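Local coordinates for protein HIAXHD3 (Humicola insolens, PDB 3ZXK) that hydrolyses alpha-L-arabinofuranoside side chains, probably those of arabinoxylan, as a family 43 glycoside hydrolase, at residues L88-S93 and N116-N121; R96-G101 and L109-G114; A400-D405 and L459-D464; R406-G411 and P494-T499. One frame throughout, in Å; residues are numbered along the deposited sequence.

Contact 1 of 4, residues L88-S93 and N116-N121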
loop_
_atom_site.group_PDB
_atom_site.type_symbol
_atom_site.label_atom_id
_atom_site.label_comp_id
_atom_site.label_asym_id
_atom_site.label_seq_id
_atom_site.Cartn_x
_atom_site.Cartn_y
_atom_site.Cartn_z
ATOM N N LEU A 88 9.929 -9.662 -2.355
ATOM C CA LEU A 88 11.001 -8.888 -2.986
ATOM C C LEU A 88 12.308 -9.204 -2.284
ATOM O O LEU A 88 12.345 -9.256 -1.048
ATOM C CB LEU A 88 10.761 -7.396 -2.808
ATOM C CG LEU A 88 11.794 -6.425 -3.384
ATOM C CD1 LEU A 88 11.684 -6.469 -4.902
ATOM C CD2 LEU A 88 11.519 -5.002 -2.923
ATOM N N ARG A 89 13.380 -9.382 -3.060
ATOM C CA ARG A 89 14.748 -9.499 -2.503
ATOM C C ARG A 89 15.739 -8.899 -3.471
ATOM O O ARG A 89 15.465 -8.781 -4.654
ATOM C CB ARG A 89 15.171 -10.956 -2.182
ATOM C CG ARG A 89 14.362 -11.674 -1.086
ATOM C CD ARG A 89 14.730 -11.173 0.309
ATOM N NE ARG A 89 13.797 -11.589 1.352
ATOM C CZ ARG A 89 13.949 -12.645 2.161
ATOM N NH1 ARG A 89 15.010 -13.470 2.087
ATOM N NH2 ARG A 89 13.013 -12.890 3.061
ATOM N N TYR A 90 16.900 -8.520 -2.957
ATOM C CA TYR A 90 17.969 -8.008 -3.803
ATOM C C TYR A 90 19.039 -9.088 -4.014
ATOM O O TYR A 90 19.554 -9.669 -3.043
ATOM C CB TYR A 90 18.608 -6.821 -3.100
ATOM C CG TYR A 90 19.817 -6.268 -3.795
ATOM C CD1 TYR A 90 19.714 -5.627 -5.039
ATOM C CD2 TYR A 90 21.064 -6.355 -3.192
ATOM C CE1 TYR A 90 20.844 -5.095 -5.668
ATOM C CE2 TYR A 90 22.194 -5.858 -3.804
ATOM C CZ TYR A 90 22.082 -5.212 -5.036
ATOM O OH TYR A 90 23.233 -4.699 -5.620
ATOM N N ARG A 91 19.362 -9.340 -5.277
ATOM C CA ARG A 91 20.337 -10.362 -5.629
ATOM C C ARG A 91 21.667 -9.675 -5.843
ATOM O O ARG A 91 21.834 -8.925 -6.803
ATOM C CB ARG A 91 19.901 -11.085 -6.899
ATOM C CG ARG A 91 20.578 -12.432 -7.070
ATOM C CD ARG A 91 20.070 -13.137 -8.307
ATOM N NE ARG A 91 20.478 -14.548 -8.272
ATOM C CZ ARG A 91 20.143 -15.444 -9.195
ATOM N NH1 ARG A 91 19.421 -15.085 -10.269
ATOM N NH2 ARG A 91 20.530 -16.703 -9.062
ATOM N N ARG A 92 22.623 -9.946 -4.950
ATOM C CA ARG A 92 23.953 -9.326 -5.056
ATOM C C ARG A 92 24.713 -9.727 -6.318
ATOM O O ARG A 92 25.386 -8.888 -6.930
ATOM C CB ARG A 92 24.801 -9.644 -3.823
ATOM C CG ARG A 92 24.500 -8.739 -2.641
ATOM C CD ARG A 92 23.115 -8.923 -2.071
ATOM N NE ARG A 92 23.054 -8.266 -0.761
ATOM C CZ ARG A 92 21.982 -8.254 0.013
ATOM N NH1 ARG A 92 20.855 -8.826 -0.409
ATOM N NH2 ARG A 92 22.038 -7.654 1.193
ATOM N N SER A 93 24.594 -10.988 -6.723
ATOM C CA SER A 93 25.456 -11.495 -7.810
ATOM C C SER A 93 25.252 -10.772 -9.142
ATOM O O SER A 93 26.205 -10.616 -9.908
ATOM C CB SER A 93 25.289 -12.995 -7.989
ATOM O OG SER A 93 23.970 -13.282 -8.395
ATOM N N ASN A 116 24.220 -0.619 -8.695
ATOM C CA ASN A 116 25.439 -1.016 -7.951
ATOM C C ASN A 116 25.267 -0.820 -6.438
ATOM O O ASN A 116 26.200 -0.432 -5.727
ATOM C CB ASN A 116 26.696 -0.280 -8.493
ATOM C CG ASN A 116 28.002 -0.996 -8.170
ATOM O OD1 ASN A 116 28.032 -2.201 -7.992
ATOM N ND2 ASN A 116 29.093 -0.237 -8.104
ATOM N N ALA A 117 24.066 -1.118 -5.950
ATOM C CA ALA A 117 23.762 -0.949 -4.531
ATOM C C ALA A 117 24.714 -1.710 -3.596
ATOM O O ALA A 117 25.106 -1.172 -2.574
ATOM C CB ALA A 117 22.328 -1.350 -4.262
ATOM N N LEU A 118 25.088 -2.946 -3.956
ATOM C CA LEU A 118 25.922 -3.800 -3.081
ATOM C C LEU A 118 27.246 -3.141 -2.766
ATOM O O LEU A 118 27.876 -3.474 -1.753
ATOM C CB LEU A 118 26.190 -5.183 -3.698
ATOM C CG LEU A 118 27.232 -5.338 -4.819
ATOM C CD1 LEU A 118 27.551 -6.817 -5.046
ATOM C CD2 LEU A 118 26.778 -4.637 -6.113
ATOM N N ALA A 119 27.644 -2.205 -3.627
ATOM C CA ALA A 119 28.937 -1.516 -3.528
ATOM C C ALA A 119 28.840 -0.109 -2.935
ATOM O O ALA A 119 29.858 0.546 -2.709
ATOM C CB ALA A 119 29.604 -1.452 -4.902
ATOM N N ASN A 120 27.618 0.359 -2.706
ATOM C CA ASN A 120 27.380 1.724 -2.226
ATOM C C ASN A 120 26.523 1.683 -0.968
ATOM O O ASN A 120 25.593 2.482 -0.816
ATOM C CB ASN A 120 26.686 2.568 -3.293
ATOM C CG ASN A 120 27.579 2.858 -4.482
ATOM O OD1 ASN A 120 28.430 3.734 -4.413
ATOM N ND2 ASN A 120 27.388 2.128 -5.575
ATOM N N ASN A 121 26.833 0.722 -0.091
ATOM C CA ASN A 121 26.150 0.536 1.205
ATOM C C ASN A 121 24.639 0.475 1.091
ATOM O O ASN A 121 23.905 0.879 2.003
ATOM C CB ASN A 121 26.560 1.622 2.191
ATOM C CG ASN A 121 28.058 1.737 2.323
ATOM O OD1 ASN A 121 28.620 2.786 2.054
ATOM N ND2 ASN A 121 28.708 0.650 2.704
#
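Y90 and R92 meet A117 and L118 where the end of strand 87-91 passes a short 3-10 turn that begins at A117. The backbones come closest at R92 and L118, with their CA atoms 6.2 Å apart. The turn is closed by A119 N and N120 N, which donate to N116 O and A117 O. N116 O also takes N120 ND2, and its two donors arrive from opposite faces of the carbonyl plane. Y90 carries the contact. Its chi1 (174°) sets CG anti to the backbone N, and the hydroxyl at the far end of the ring meets the turn. L118 N donates to Y90 OH at 3.0 Å, with a bent N-H...O angle of 137°. The same hydroxyl is hydrogen-bonded to D95 OD1. A117 CB lies 3.9 Å from Y90 CZ, and the side chain of L118 crosses that of Y90 at about a right angle. A phenylalanine here would probably leave L118 N and D95 OD1 without their shared partner and the turn less firmly held. R92 packs alongside L118, and L118 CD1 sits 3.5 Å from R92 O. The R92 chain bends at chi2, which turns CD; further on, its NH1 donates to Y90 O at 3.1 Å, and NH2 bonds R24 O. The pairing ties a surface loop to an outer strand of a four-stranded antiparallel blade, as in the five-bladed beta-propeller of family 43.

Contact 2 of 4, residues R96-G101 and L109-G114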
loop_
_atom_site.group_PDB
_atom_site.type_symbol
_atom_site.label_atom_id
_atom_site.label_comp_id
_atom_site.label_asym_id
_atom_site.label_seq_id
_atom_site.Cartn_x
_atom_site.Cartn_y
_atom_site.Cartn_z
ATOM N N ARG A 96 20.504 -6.940 -8.947
ATOM C CA ARG A 96 19.144 -6.908 -9.454
ATOM C C ARG A 96 18.136 -7.194 -8.347
ATOM O O ARG A 96 18.305 -8.147 -7.556
ATOM C CB ARG A 96 19.004 -7.928 -10.595
ATOM C CG ARG A 96 17.624 -8.000 -11.233
ATOM C CD ARG A 96 17.676 -8.734 -12.568
ATOM N NE ARG A 96 18.584 -8.068 -13.500
ATOM C CZ ARG A 96 18.255 -7.081 -14.330
ATOM N NH1 ARG A 96 16.999 -6.629 -14.402
ATOM N NH2 ARG A 96 19.187 -6.561 -15.116
ATOM N N PHE A 97 17.085 -6.385 -8.294
ATOM C CA PHE A 97 15.939 -6.673 -7.409
ATOM C C PHE A 97 14.916 -7.571 -8.107
ATOM O O PHE A 97 14.605 -7.358 -9.291
ATOM C CB PHE A 97 15.242 -5.375 -7.007
ATOM C CG PHE A 97 16.022 -4.511 -6.038
ATOM C CD1 PHE A 97 16.952 -3.579 -6.516
ATOM C CD2 PHE A 97 15.779 -4.566 -4.660
ATOM C CE1 PHE A 97 17.653 -2.759 -5.628
ATOM C CE2 PHE A 97 16.492 -3.747 -3.769
ATOM C CZ PHE A 97 17.419 -2.844 -4.256
ATOM N N TYR A 98 14.428 -8.577 -7.383
ATOM C CA TYR A 98 13.424 -9.500 -7.897
ATOM C C TYR A 98 12.132 -9.402 -7.078
ATOM O O TYR A 98 12.119 -9.717 -5.872
ATOM C CB TYR A 98 13.884 -10.956 -7.833
ATOM C CG TYR A 98 15.022 -11.345 -8.754
ATOM C CD1 TYR A 98 16.310 -10.808 -8.589
ATOM C CD2 TYR A 98 14.827 -12.271 -9.776
ATOM C CE1 TYR A 98 17.360 -11.165 -9.430
ATOM C CE2 TYR A 98 15.886 -12.647 -10.610
ATOM C CZ TYR A 98 17.149 -12.074 -10.450
ATOM O OH TYR A 98 18.188 -12.473 -11.257
ATOM N N TRP A 99 11.036 -9.105 -7.757
ATOM C CA TRP A 99 9.705 -9.060 -7.147
ATOM C C TRP A 99 8.881 -10.182 -7.741
ATOM O O TRP A 99 8.745 -10.261 -8.961
ATOM C CB TRP A 99 9.026 -7.692 -7.433
ATOM C CG TRP A 99 7.621 -7.635 -6.863
ATOM C CD1 TRP A 99 7.270 -7.269 -5.578
ATOM C CD2 TRP A 99 6.381 -8.046 -7.506
ATOM N NE1 TRP A 99 5.915 -7.405 -5.380
ATOM C CE2 TRP A 99 5.321 -7.867 -6.513
ATOM C CE3 TRP A 99 6.045 -8.511 -8.768
ATOM C CZ2 TRP A 99 3.988 -8.134 -6.800
ATOM C CZ3 TRP A 99 4.699 -8.799 -9.037
ATOM C CH2 TRP A 99 3.693 -8.608 -8.075
ATOM N N TYR A 100 8.330 -11.050 -6.899
ATOM C CA TYR A 100 7.410 -12.060 -7.426
ATOM C C TYR A 100 6.065 -11.853 -6.742
ATOM O O TYR A 100 6.023 -11.636 -5.517
ATOM C CB TYR A 100 7.863 -13.480 -7.089
ATOM C CG TYR A 100 9.149 -13.955 -7.716
ATOM C CD1 TYR A 100 10.395 -13.627 -7.160
ATOM C CD2 TYR A 100 9.121 -14.768 -8.869
ATOM C CE1 TYR A 100 11.580 -14.086 -7.745
ATOM C CE2 TYR A 100 10.304 -15.227 -9.455
ATOM C CZ TYR A 100 11.520 -14.884 -8.882
ATOM O OH TYR A 100 12.702 -15.322 -9.445
ATOM N N GLY A 101 4.995 -12.040 -7.506
ATOM C CA GLY A 101 3.653 -12.032 -6.904
ATOM C C GLY A 101 2.695 -12.873 -7.727
ATOM O O GLY A 101 2.685 -12.756 -8.957
ATOM N N LEU A 109 7.087 -12.163 -12.367
ATOM C CA LEU A 109 8.362 -11.649 -11.906
ATOM C C LEU A 109 8.646 -10.318 -12.569
ATOM O O LEU A 109 8.638 -10.222 -13.793
ATOM C CB LEU A 109 9.499 -12.613 -12.264
ATOM C CG LEU A 109 10.897 -12.057 -12.073
ATOM C CD1 LEU A 109 11.149 -11.665 -10.616
ATOM C CD2 LEU A 109 11.902 -13.099 -12.561
ATOM N N TRP A 110 8.878 -9.300 -11.742
ATOM C CA TRP A 110 9.335 -8.001 -12.208
ATOM C C TRP A 110 10.683 -7.729 -11.603
ATOM O O TRP A 110 10.900 -8.033 -10.411
ATOM C CB TRP A 110 8.365 -6.915 -11.768
ATOM C CG TRP A 110 7.117 -6.804 -12.603
ATOM C CD1 TRP A 110 5.990 -7.644 -12.600
ATOM C CD2 TRP A 110 6.846 -5.768 -13.598
ATOM N NE1 TRP A 110 5.056 -7.193 -13.496
ATOM C CE2 TRP A 110 5.525 -6.051 -14.140
ATOM C CE3 TRP A 110 7.555 -4.668 -14.078
ATOM C CZ2 TRP A 110 4.946 -5.244 -15.124
ATOM C CZ3 TRP A 110 6.976 -3.865 -15.069
ATOM C CH2 TRP A 110 5.691 -4.139 -15.571
ATOM N N THR A 111 11.632 -7.234 -12.408
ATOM C CA THR A 111 12.975 -6.974 -11.871
ATOM C C THR A 111 13.448 -5.572 -12.210
ATOM O O THR A 111 12.988 -4.969 -13.164
ATOM C CB THR A 111 14.043 -7.974 -12.372
ATOM O OG1 THR A 111 14.165 -7.848 -13.784
ATOM C CG2 THR A 111 13.670 -9.434 -12.015
ATOM N N SER A 112 14.393 -5.074 -11.423
ATOM C CA SER A 112 15.059 -3.808 -11.703
ATOM C C SER A 112 16.532 -3.912 -11.355
ATOM O O SER A 112 16.880 -4.528 -10.355
ATOM C CB SER A 112 14.445 -2.677 -10.853
ATOM O OG SER A 112 15.199 -1.459 -11.005
ATOM N N PRO A 113 17.399 -3.238 -12.131
ATOM C CA PRO A 113 18.785 -3.131 -11.672
ATOM C C PRO A 113 18.856 -2.317 -10.366
ATOM O O PRO A 113 17.922 -1.578 -10.045
ATOM C CB PRO A 113 19.458 -2.369 -12.823
ATOM C CG PRO A 113 18.385 -1.520 -13.392
ATOM C CD PRO A 113 17.173 -2.436 -13.355
ATOM N N GLY A 114 19.951 -2.471 -9.619
ATOM C CA GLY A 114 20.140 -1.779 -8.344
ATOM C C GLY A 114 21.134 -0.647 -8.320
ATOM O O GLY A 114 21.466 -0.143 -7.244
#
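Y100 and L109 set the pattern on one face of this hairpin. L109 CD1 lies over the centre of the Y100 ring, 3.7 Å from its CZ, in a CH-pi contact. Next along, Y98 and T111 lie side by side and point the same way. T111 CG2 stands over a Y98 ring face toward the rim, 3.8 Å from Y98 CD2. L109 CD1 also touches Y98 CD2. At the end of this row, in one of its two conformers, R96 NH1 donates to T111 OG1 at 3.1 Å, so this bond is not certain to be kept. That oxygen is 18° out of the guanidinium plane and also bonds T134 OG1. The other face carries F97, W99, W110 and S112. W99 and W110 meet obliquely, planes at 69°, with W99 CE3 3.9 Å from W110 CD1. G114 CA comes to the edge of the F97 ring, 3.8 Å from its CE1. Strands 96-101 and 109-113 run antiparallel, at 163°. F97 with S112 and W99 with W110 are hydrogen-bonded pairs. F97 N to S112 O is 2.8 Å, and W99 N to W110 O is 2.9 Å. The backbone bonds hold the register, and apolar and aromatic side chains lie on both faces. The few buried polar ends therefore depend on partners beyond the hairpin: Y100 OH on G172 O, Y98 OH on N94 and R91, W110 NE1 on N64.

Contact 3 of 4, residues A400-D405 and L459-D464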
loop_
_atom_site.group_PDB
_atom_site.type_symbol
_atom_site.label_atom_id
_atom_site.label_comp_id
_atom_site.label_asym_id
_atom_site.label_seq_id
_atom_site.Cartn_x
_atom_site.Cartn_y
_atom_site.Cartn_z
ATOM N N ALA A 400 -12.892 15.693 -4.812
ATOM C CA ALA A 400 -12.050 15.071 -3.826
ATOM C C ALA A 400 -12.852 14.005 -3.082
ATOM O O ALA A 400 -13.877 14.296 -2.466
ATOM C CB ALA A 400 -11.478 16.117 -2.861
ATOM N N VAL A 401 -12.405 12.760 -3.202
ATOM C CA VAL A 401 -13.104 11.632 -2.674
ATOM C C VAL A 401 -12.350 10.973 -1.524
ATOM O O VAL A 401 -11.105 10.841 -1.530
ATOM C CB VAL A 401 -13.439 10.623 -3.811
ATOM C CG1 VAL A 401 -12.147 10.159 -4.556
ATOM C CG2 VAL A 401 -14.270 9.422 -3.295
ATOM N N LEU A 402 -13.132 10.590 -0.516
ATOM C CA LEU A 402 -12.702 9.691 0.544
ATOM C C LEU A 402 -13.020 8.307 -0.017
ATOM O O LEU A 402 -14.199 7.894 -0.051
ATOM C CB LEU A 402 -13.498 9.981 1.815
ATOM C CG LEU A 402 -13.044 9.021 2.914
ATOM C CD1 LEU A 402 -11.703 9.429 3.507
ATOM C CD2 LEU A 402 -14.059 8.947 4.023
ATOM N N PHE A 403 -11.984 7.633 -0.537
ATOM C CA PHE A 403 -12.197 6.516 -1.442
ATOM C C PHE A 403 -11.991 5.163 -0.780
ATOM O O PHE A 403 -10.953 4.887 -0.211
ATOM C CB PHE A 403 -11.269 6.645 -2.679
ATOM C CG PHE A 403 -11.603 5.667 -3.776
ATOM C CD1 PHE A 403 -12.675 5.903 -4.654
ATOM C CD2 PHE A 403 -10.859 4.499 -3.932
ATOM C CE1 PHE A 403 -12.991 4.971 -5.653
ATOM C CE2 PHE A 403 -11.178 3.566 -4.923
ATOM C CZ PHE A 403 -12.240 3.805 -5.788
ATOM N N ARG A 404 -13.009 4.324 -0.893
ATOM C CA ARG A 404 -12.991 2.932 -0.466
ATOM C C ARG A 404 -14.333 2.342 -0.922
ATOM O O ARG A 404 -15.080 2.964 -1.698
ATOM C CB ARG A 404 -12.786 2.804 1.050
ATOM C CG ARG A 404 -12.083 1.531 1.461
ATOM C CD ARG A 404 -12.190 1.268 2.954
ATOM N NE ARG A 404 -11.436 0.091 3.381
ATOM C CZ ARG A 404 -11.965 -1.043 3.859
ATOM N NH1 ARG A 404 -13.282 -1.236 3.918
ATOM N NH2 ARG A 404 -11.157 -2.006 4.294
ATOM N N ASP A 405 -14.663 1.155 -0.417
ATOM C CA ASP A 405 -15.927 0.493 -0.769
ATOM C C ASP A 405 -17.185 1.184 -0.194
ATOM O O ASP A 405 -18.272 0.937 -0.685
ATOM C CB ASP A 405 -15.915 -0.979 -0.348
ATOM C CG ASP A 405 -15.653 -1.177 1.136
ATOM O OD1 ASP A 405 -14.921 -0.370 1.749
ATOM O OD2 ASP A 405 -16.168 -2.174 1.676
ATOM N N LEU A 459 -10.611 21.991 -2.236
ATOM C CA LEU A 459 -11.476 20.962 -1.701
ATOM C C LEU A 459 -10.745 20.212 -0.595
ATOM O O LEU A 459 -9.661 19.646 -0.828
ATOM C CB LEU A 459 -11.913 20.000 -2.813
ATOM C CG LEU A 459 -12.753 20.636 -3.929
ATOM C CD1 LEU A 459 -13.033 19.607 -5.028
ATOM C CD2 LEU A 459 -14.053 21.258 -3.373
ATOM N N ARG A 460 -11.378 20.143 0.565
ATOM C CA ARG A 460 -10.747 19.631 1.767
ATOM C C ARG A 460 -11.497 18.482 2.412
ATOM O O ARG A 460 -12.702 18.564 2.620
ATOM C CB ARG A 460 -10.594 20.794 2.767
ATOM C CG ARG A 460 -10.086 20.437 4.170
ATOM C CD ARG A 460 -9.768 21.679 4.995
ATOM N NE ARG A 460 -10.114 21.417 6.389
ATOM C CZ ARG A 460 -10.392 22.359 7.285
ATOM N NH1 ARG A 460 -10.294 23.639 6.955
ATOM N NH2 ARG A 460 -10.726 22.013 8.521
ATOM N N ILE A 461 -10.758 17.431 2.752
ATOM C CA ILE A 461 -11.318 16.240 3.405
ATOM C C ILE A 461 -10.625 16.079 4.760
ATOM O O ILE A 461 -9.400 15.871 4.817
ATOM C CB ILE A 461 -11.086 14.957 2.569
ATOM C CG1 ILE A 461 -11.723 15.029 1.168
ATOM C CG2 ILE A 461 -11.616 13.721 3.291
ATOM C CD1 ILE A 461 -11.353 13.862 0.271
ATOM N N ASP A 462 -11.378 16.144 5.850
ATOM C CA ASP A 462 -10.769 15.944 7.196
ATOM C C ASP A 462 -11.169 14.542 7.639
ATOM O O ASP A 462 -12.320 14.310 8.019
ATOM C CB ASP A 462 -11.278 16.971 8.233
ATOM C CG ASP A 462 -10.683 18.359 8.062
ATOM O OD1 ASP A 462 -10.059 18.617 7.009
ATOM O OD2 ASP A 462 -10.876 19.207 8.985
ATOM N N ALA A 463 -10.214 13.615 7.594
ATOM C CA ALA A 463 -10.479 12.215 7.894
ATOM C C ALA A 463 -9.963 11.769 9.244
ATOM O O ALA A 463 -8.839 12.031 9.617
ATOM C CB ALA A 463 -9.845 11.334 6.834
ATOM N N ASP A 464 -10.782 11.032 9.961
ATOM C CA ASP A 464 -10.337 10.427 11.205
ATOM C C ASP A 464 -10.189 8.934 10.965
ATOM O O ASP A 464 -11.191 8.243 10.670
ATOM C CB ASP A 464 -11.376 10.696 12.309
ATOM C CG ASP A 464 -10.957 10.130 13.671
ATOM O OD1 ASP A 464 -9.831 9.627 13.768
ATOM O OD2 ASP A 464 -11.745 10.179 14.635
#
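I461 reaches from strand 459-464 to the backbone of strand 400-403, and its side chain can be followed outward. CB points toward the other strand. From there the branch divides. CG2, anti to the backbone N, lies 4.3 Å from L402 CD1. CG1 is anti to the carbonyl carbon (chi1 -60°) and passes A400 CB at 4.2 Å. The chain then stays extended at chi2 (172°), which carries CD1 outward to the opposite backbone. This tip methyl lies 3.5 Å from V401 O and 3.9 Å from A400 CB. It also touches L402 N. The two strands belong to different sheets, 396-403 to one and 457-464 to the other, and no hydrogen bond joins them here. Their axes approach to 7.5 Å at an angle of 23°. This is face-to-face packing in the beta-sandwich of the C-terminal concanavalin A-like domain. On one side of I461, A400 CB meets L459 CB at 3.9 Å. On the other, L402 CD1 meets A463 CB at 4.3 Å. F510 touches I461 and A463 as well, and T477 touches L402, I461 and A463.

Contact 4 of 4, residues R406-G411 and P494-T499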
loop_
_atom_site.group_PDB
_atom_site.type_symbol
_atom_site.label_atom_id
_atom_site.label_comp_id
_atom_site.label_asym_id
_atom_site.label_seq_id
_atom_site.Cartn_x
_atom_site.Cartn_y
_atom_site.Cartn_z
ATOM N N ARG A 406 -17.034 2.001 0.848
ATOM C CA ARG A 406 -18.090 2.942 1.288
ATOM C C ARG A 406 -17.474 4.318 1.221
ATOM O O ARG A 406 -16.593 4.645 2.008
ATOM C CB ARG A 406 -18.545 2.659 2.723
ATOM C CG ARG A 406 -19.830 3.400 3.099
ATOM C CD ARG A 406 -19.921 3.677 4.582
ATOM N NE ARG A 406 -20.262 2.444 5.290
ATOM C CZ ARG A 406 -20.313 2.328 6.608
ATOM N NH1 ARG A 406 -20.084 3.399 7.376
ATOM N NH2 ARG A 406 -20.618 1.155 7.147
ATOM N N ALA A 407 -17.927 5.128 0.273
ATOM C CA ALA A 407 -17.221 6.362 -0.081
ATOM C C ALA A 407 -18.108 7.617 -0.034
ATOM O O ALA A 407 -19.321 7.541 -0.049
ATOM C CB ALA A 407 -16.604 6.196 -1.460
ATOM N N ALA A 408 -17.482 8.790 -0.048
ATOM C CA ALA A 408 -18.187 10.071 -0.107
ATOM C C ALA A 408 -17.218 11.037 -0.725
ATOM O O ALA A 408 -15.990 10.818 -0.677
ATOM C CB ALA A 408 -18.589 10.566 1.293
ATOM N N TYR A 409 -17.745 12.127 -1.272
ATOM C CA TYR A 409 -16.907 13.137 -1.878
ATOM C C TYR A 409 -17.493 14.534 -1.794
ATOM O O TYR A 409 -18.697 14.688 -1.561
ATOM C CB TYR A 409 -16.562 12.793 -3.318
ATOM C CG TYR A 409 -17.643 12.832 -4.391
ATOM C CD1 TYR A 409 -18.163 14.063 -4.870
ATOM C CD2 TYR A 409 -18.076 11.659 -5.013
ATOM C CE1 TYR A 409 -19.086 14.104 -5.910
ATOM C CE2 TYR A 409 -18.991 11.682 -6.059
ATOM C CZ TYR A 409 -19.509 12.915 -6.485
ATOM O OH TYR A 409 -20.369 12.992 -7.539
ATOM N N ILE A 410 -16.619 15.536 -1.944
ATOM C CA ILE A 410 -17.054 16.902 -2.171
ATOM C C ILE A 410 -16.487 17.267 -3.548
ATOM O O ILE A 410 -15.333 16.921 -3.881
ATOM C CB ILE A 410 -16.581 17.878 -1.071
ATOM C CG1 ILE A 410 -17.230 19.254 -1.289
ATOM C CG2 ILE A 410 -15.053 17.934 -0.997
ATOM C CD1 ILE A 410 -17.067 20.195 -0.114
ATOM N N GLY A 411 -17.290 17.905 -4.384
ATOM C CA GLY A 411 -16.828 18.155 -5.739
ATOM C C GLY A 411 -17.685 19.134 -6.470
ATOM O O GLY A 411 -18.492 19.863 -5.868
ATOM N N PRO A 494 -23.270 16.380 5.736
ATOM C CA PRO A 494 -23.187 15.664 7.018
ATOM C C PRO A 494 -21.780 15.123 7.283
ATOM O O PRO A 494 -20.938 15.116 6.372
ATOM C CB PRO A 494 -24.199 14.527 6.837
ATOM C CG PRO A 494 -24.233 14.278 5.370
ATOM C CD PRO A 494 -23.993 15.596 4.707
ATOM N N ALA A 495 -21.517 14.681 8.519
ATOM C CA ALA A 495 -20.285 13.939 8.801
ATOM C C ALA A 495 -20.486 12.533 8.263
ATOM O O ALA A 495 -21.537 11.914 8.486
ATOM C CB ALA A 495 -20.000 13.896 10.295
ATOM N N PHE A 496 -19.499 12.021 7.552
ATOM C CA PHE A 496 -19.655 10.740 6.874
ATOM C C PHE A 496 -19.055 9.625 7.717
ATOM O O PHE A 496 -17.873 9.684 8.065
ATOM C CB PHE A 496 -19.000 10.809 5.492
ATOM C CG PHE A 496 -18.838 9.471 4.818
ATOM C CD1 PHE A 496 -19.924 8.837 4.203
ATOM C CD2 PHE A 496 -17.595 8.847 4.789
ATOM C CE1 PHE A 496 -19.754 7.613 3.563
ATOM C CE2 PHE A 496 -17.434 7.614 4.177
ATOM C CZ PHE A 496 -18.509 7.003 3.564
ATOM N N ALA A 497 -19.880 8.624 8.036
ATOM C CA ALA A 497 -19.465 7.487 8.835
ATOM C C ALA A 497 -18.710 6.472 7.961
ATOM O O ALA A 497 -19.193 6.041 6.902
ATOM C CB ALA A 497 -20.670 6.823 9.483
ATOM N N MET A 498 -17.549 6.064 8.445
ATOM C CA MET A 498 -16.627 5.217 7.676
ATOM C C MET A 498 -16.725 3.765 8.082
ATOM O O MET A 498 -16.885 3.450 9.274
ATOM C CB MET A 498 -15.207 5.708 7.869
ATOM C CG MET A 498 -15.049 7.171 7.500
ATOM S SD MET A 498 -13.709 7.959 8.407
ATOM C CE MET A 498 -12.351 7.053 7.678
ATOM N N THR A 499 -16.616 2.849 7.111
ATOM C CA THR A 499 -16.665 1.419 7.461
ATOM C C THR A 499 -15.411 0.910 8.200
ATOM O O THR A 499 -14.295 1.352 7.908
ATOM C CB THR A 499 -16.951 0.531 6.235
ATOM O OG1 THR A 499 -17.150 -0.815 6.687
ATOM C CG2 THR A 499 -15.810 0.612 5.226
#
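The contact lies between the two sheets of the C-terminal beta-sandwich, a concanavalin A-like fold. R406, A407 and A408 of strand 406-415 meet F496, A497 and T499 at the end of strand 490-497, an outermost strand of the other sheet, and in the loop after it. The touching parts run in nearly opposite directions, 161° apart. F496 is the apolar piece. Its CG lies anti to the backbone N (chi1 168°), and its ring turns a face to A408. A408 CB stands over that face, offset toward the rim, 3.6 Å from F496 CD1 in a CH-pi contact. R406 O comes to the ring edge, in its plane, 3.4 Å from F496 CZ. The same oxygen is hydrogen-bonded to Y508 OH. L402 touches the F496 side chain too. R406 carries the polar part. Its CD packs 3.8 Å from F496 CZ, a bend at chi3 then turns the chain, and the guanidinium plane is nearly perpendicular to the ring. NH1 donates to A497 O at 2.8 Å. NH1 also forms a salt bridge with E474 OE1. A methionine in its place would probably leave E474 without this cationic partner and A497 O without this hydrogen bond. T499 N sits over one face of the guanidinium, 3.5 Å from R406 NH1, and itself bonds Y508 OH. T499 CB lies 3.8 Å from R406 NH2. A497 O lies close to the guanidinium plane, but R406 NH1 stands above the carbonyl plane of A497, 67° out of it.

The four contacts form two pairs, one in the family 43 domain and one in the C-terminal domain. Contacts 1 and 2 come first in the chain, with centres about 11 Å apart. Both reach the four-stranded sheet in which 87-91 and 96-103 are neighbours; 116-121 lies in the loop after 106-113. Contact 2 falls between the two segments of contact 1. Contacts 3 and 4 have centres about 7 Å apart, and their segments alternate along the chain. Strands 396-403 and 406-415 are neighbours in one sheet, while 457-464 and 490-497 belong to the facing sheet. The centres of contacts 1 and 4 are about 44 Å apart. One pair lies in a blade of the probable catalytic domain, the other between the sandwich sheets.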